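Probable AP endonuclease (African swine fever virus, PDB 6KI3) probably cleaves the DNA backbone on the 5' side of abasic sites during DNA repair, with three zinc ions bound. Local coordinates at residues M221-D226 against P272-R277. Sequence-based numbering, arbitrary orientation.
With ZN (zinc ion), chain J; nucleotides of chain C.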
loop_
_atom_site.group_PDB
_atom_site.type_symbol
_atom_site.label_atom_id
_atom_site.label_comp_id
_atom_site.label_asym_id
_atom_site.label_seq_id
_atom_site.Cartn_x
_atom_site.Cartn_y
_atom_site.Cartn_z
ATOM N N MET A 221 -6.590 -3.184 1.171
ATOM C CA MET A 221 -5.317 -3.141 1.875
ATOM C C MET A 221 -5.053 -1.710 2.326
ATOM O O MET A 221 -5.708 -0.765 1.879
ATOM C CB MET A 221 -4.164 -3.649 0.998
ATOM C CG MET A 221 -3.812 -2.730 -0.157
ATOM S SD MET A 221 -2.317 -3.255 -1.012
ATOM C CE MET A 221 -1.074 -2.888 0.224
ATOM N N PHE A 222 -4.075 -1.549 3.215
ATOM C CA PHE A 222 -3.833 -0.264 3.857
ATOM C C PHE A 222 -2.358 0.108 3.831
ATOM O O PHE A 222 -1.482 -0.747 3.993
ATOM C CB PHE A 222 -4.322 -0.271 5.307
ATOM C CG PHE A 222 -5.807 -0.160 5.438
ATOM C CD1 PHE A 222 -6.601 -1.293 5.436
ATOM C CD2 PHE A 222 -6.412 1.080 5.558
ATOM C CE1 PHE A 222 -7.968 -1.191 5.554
ATOM C CE2 PHE A 222 -7.783 1.189 5.676
ATOM C CZ PHE A 222 -8.562 0.051 5.675
ATOM N N HIS A 223 -2.103 1.398 3.629
ATOM C CA HIS A 223 -0.802 2.014 3.859
ATOM C C HIS A 223 -0.927 2.866 5.117
ATOM O O HIS A 223 -1.560 3.926 5.092
ATOM C CB HIS A 223 -0.367 2.860 2.664
ATOM C CG HIS A 223 0.016 2.059 1.459
ATOM N ND1 HIS A 223 0.162 2.622 0.209
ATOM C CD2 HIS A 223 0.293 0.742 1.312
ATOM C CE1 HIS A 223 0.508 1.686 -0.656
ATOM N NE2 HIS A 223 0.593 0.536 -0.013
ATOM N N LEU A 224 -0.339 2.397 6.217
ATOM C CA LEU A 224 -0.430 3.087 7.505
ATOM C C LEU A 224 0.679 4.129 7.572
ATOM O O LEU A 224 1.797 3.852 8.008
ATOM C CB LEU A 224 -0.340 2.096 8.659
ATOM C CG LEU A 224 -1.443 1.040 8.738
ATOM C CD1 LEU A 224 -1.364 0.278 10.054
ATOM C CD2 LEU A 224 -2.813 1.677 8.562
ATOM N N ASN A 225 0.360 5.348 7.143
ATOM C CA ASN A 225 1.328 6.435 7.090
ATOM C C ASN A 225 0.765 7.664 7.783
ATOM O O ASN A 225 -0.349 8.100 7.473
ATOM C CB ASN A 225 1.696 6.787 5.644
ATOM C CG ASN A 225 2.255 5.607 4.876
ATOM O OD1 ASN A 225 2.958 4.765 5.433
ATOM N ND2 ASN A 225 1.946 5.544 3.586
ATOM N N ASP A 226 1.531 8.214 8.718
ATOM C CA ASP A 226 1.267 9.560 9.194
ATOM C C ASP A 226 1.764 10.560 8.153
ATOM O O ASP A 226 2.544 10.224 7.259
ATOM C CB ASP A 226 1.943 9.797 10.545
ATOM C CG ASP A 226 1.226 10.838 11.385
ATOM O OD1 ASP A 226 0.753 11.842 10.814
ATOM O OD2 ASP A 226 1.137 10.651 12.618
ATOM N N PRO A 272 -4.225 -6.555 4.853
ATOM C CA PRO A 272 -2.796 -6.226 4.854
ATOM C C PRO A 272 -2.583 -4.757 5.179
ATOM O O PRO A 272 -3.331 -3.886 4.728
ATOM C CB PRO A 272 -2.351 -6.550 3.421
ATOM C CG PRO A 272 -3.477 -7.352 2.821
ATOM C CD PRO A 272 -4.714 -6.884 3.506
ATOM N N ALA A 273 -1.549 -4.486 5.973
ATOM C CA ALA A 273 -1.199 -3.128 6.374
ATOM C C ALA A 273 0.295 -2.935 6.174
ATOM O O ALA A 273 1.100 -3.681 6.742
ATOM C CB ALA A 273 -1.591 -2.862 7.830
ATOM N N ILE A 274 0.662 -1.936 5.375
ATOM C CA ILE A 274 2.049 -1.677 5.010
ATOM C C ILE A 274 2.432 -0.286 5.495
ATOM O O ILE A 274 1.747 0.695 5.185
ATOM C CB ILE A 274 2.265 -1.795 3.489
ATOM C CG1 ILE A 274 1.788 -3.157 2.979
ATOM C CG2 ILE A 274 3.728 -1.572 3.143
ATOM C CD1 ILE A 274 2.633 -4.319 3.447
ATOM N N LEU A 275 3.523 -0.206 6.253
ATOM C CA LEU A 275 4.110 1.072 6.636
ATOM C C LEU A 275 5.155 1.465 5.599
ATOM O O LEU A 275 6.020 0.658 5.247
ATOM C CB LEU A 275 4.749 0.996 8.025
ATOM C CG LEU A 275 3.854 0.919 9.267
ATOM C CD1 LEU A 275 3.198 -0.449 9.423
ATOM C CD2 LEU A 275 4.653 1.273 10.514
ATOM N N GLU A 276 5.074 2.697 5.112
ATOM C CA GLU A 276 5.962 3.181 4.056
ATOM C C GLU A 276 6.855 4.276 4.634
ATOM O O GLU A 276 6.523 5.462 4.582
ATOM C CB GLU A 276 5.152 3.680 2.863
ATOM C CG GLU A 276 4.101 2.693 2.384
ATOM C CD GLU A 276 3.316 3.211 1.195
ATOM O OE1 GLU A 276 3.636 2.822 0.051
ATOM O OE2 GLU A 276 2.383 4.013 1.407
ATOM N N ARG A 277 8.010 3.885 5.109
ATOM C CA ARG A 277 8.940 4.820 5.663
ATOM C C ARG A 277 10.196 4.912 4.878
ATOM O O ARG A 277 10.764 3.942 4.555
ATOM C CB ARG A 277 9.352 4.432 7.056
ATOM C CG ARG A 277 8.304 4.511 8.102
ATOM C CD ARG A 277 7.684 5.852 8.321
ATOM N NE ARG A 277 6.438 5.516 8.920
ATOM C CZ ARG A 277 5.337 5.290 8.252
ATOM N NH1 ARG A 277 5.277 5.474 6.975
ATOM N NH2 ARG A 277 4.283 4.929 8.885
HETATM ZN ZN ZN J . 1.233 4.582 -0.485
ATOM O "O5'" 3DR C 1 4.620 6.025 -1.325
ATOM P P 3DR C 1 3.285 6.682 -1.936
ATOM O OP1 3DR C 1 3.082 5.945 -3.236
ATOM O OP2 3DR C 1 2.246 6.397 -0.881
ATOM O OP3 3DR C 1 3.631 8.141 -2.108
ATOM C "C2'" 3DR C 1 8.033 3.233 -1.458
ATOM C "C5'" 3DR C 1 5.736 5.709 -2.155
ATOM C "C4'" 3DR C 1 6.914 5.362 -1.254
ATOM O "O4'" 3DR C 1 6.463 4.499 -0.208
ATOM C "C1'" 3DR C 1 7.248 3.307 -0.156
ATOM C "C3'" 3DR C 1 8.020 4.644 -2.008
ATOM O "O3'" 3DR C 1 9.269 5.265 -1.703
#
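E276 and H223 meet at a zinc ion, H223 supplying one ligand atom from strand 221-223 and E276 the other from just beyond strand 272-275. Followed outward, the E276 chain runs from CB, which lies against OD1 of N225 and near O4' of the abasic-site analogue of chain C, through CG, packed beside the N225 amide. An extended second torsion (chi2 -180°) carries the carboxylate over one face of the H223 imidazole, with CD 3.3 Å above the ring plane but offset toward the ring's rim, the two planes 43° apart. OE2 then binds the zinc at 2.3 Å, as does ND1 of H223; E147, D184 and phosphate oxygen OP2 of the analogue complete the site. The same OE2 accepts a bond from N225 ND2 at 2.7 Å, on the anti side of the carboxylate and in the amide plane; ND2 also bonds D184, consistent with N225 acting as a second-shell residue that orients the ligands. Q48 bonds both to E276 OE1 and to NE2 of H223, which would hold the far ends of the two ligands.

Strands 221-223 and 272-275 are neighbours in the parallel beta barrel of this TIM-barrel endonuclease IV fold, their axes 4.7 Å apart. F222 N to P272 O, I274 N to F222 O and L224 N to I274 O form the ladder. On the face carrying F222 and A273, the A273 methyl meets L224 CD1, and I266 of helix 258-269 packs against both A273 and L224.

Beyond the ladder, side chains take over the pairing. N225 OD1 receives E276 N in the amide plane and R277 NH1 from above it, the latter bond nearly straight at 172°. R277 NH2 reaches L224 O at 2.8 Å, on a carbonyl lone pair, and also forms a salt bridge with E292 of helix 282-300.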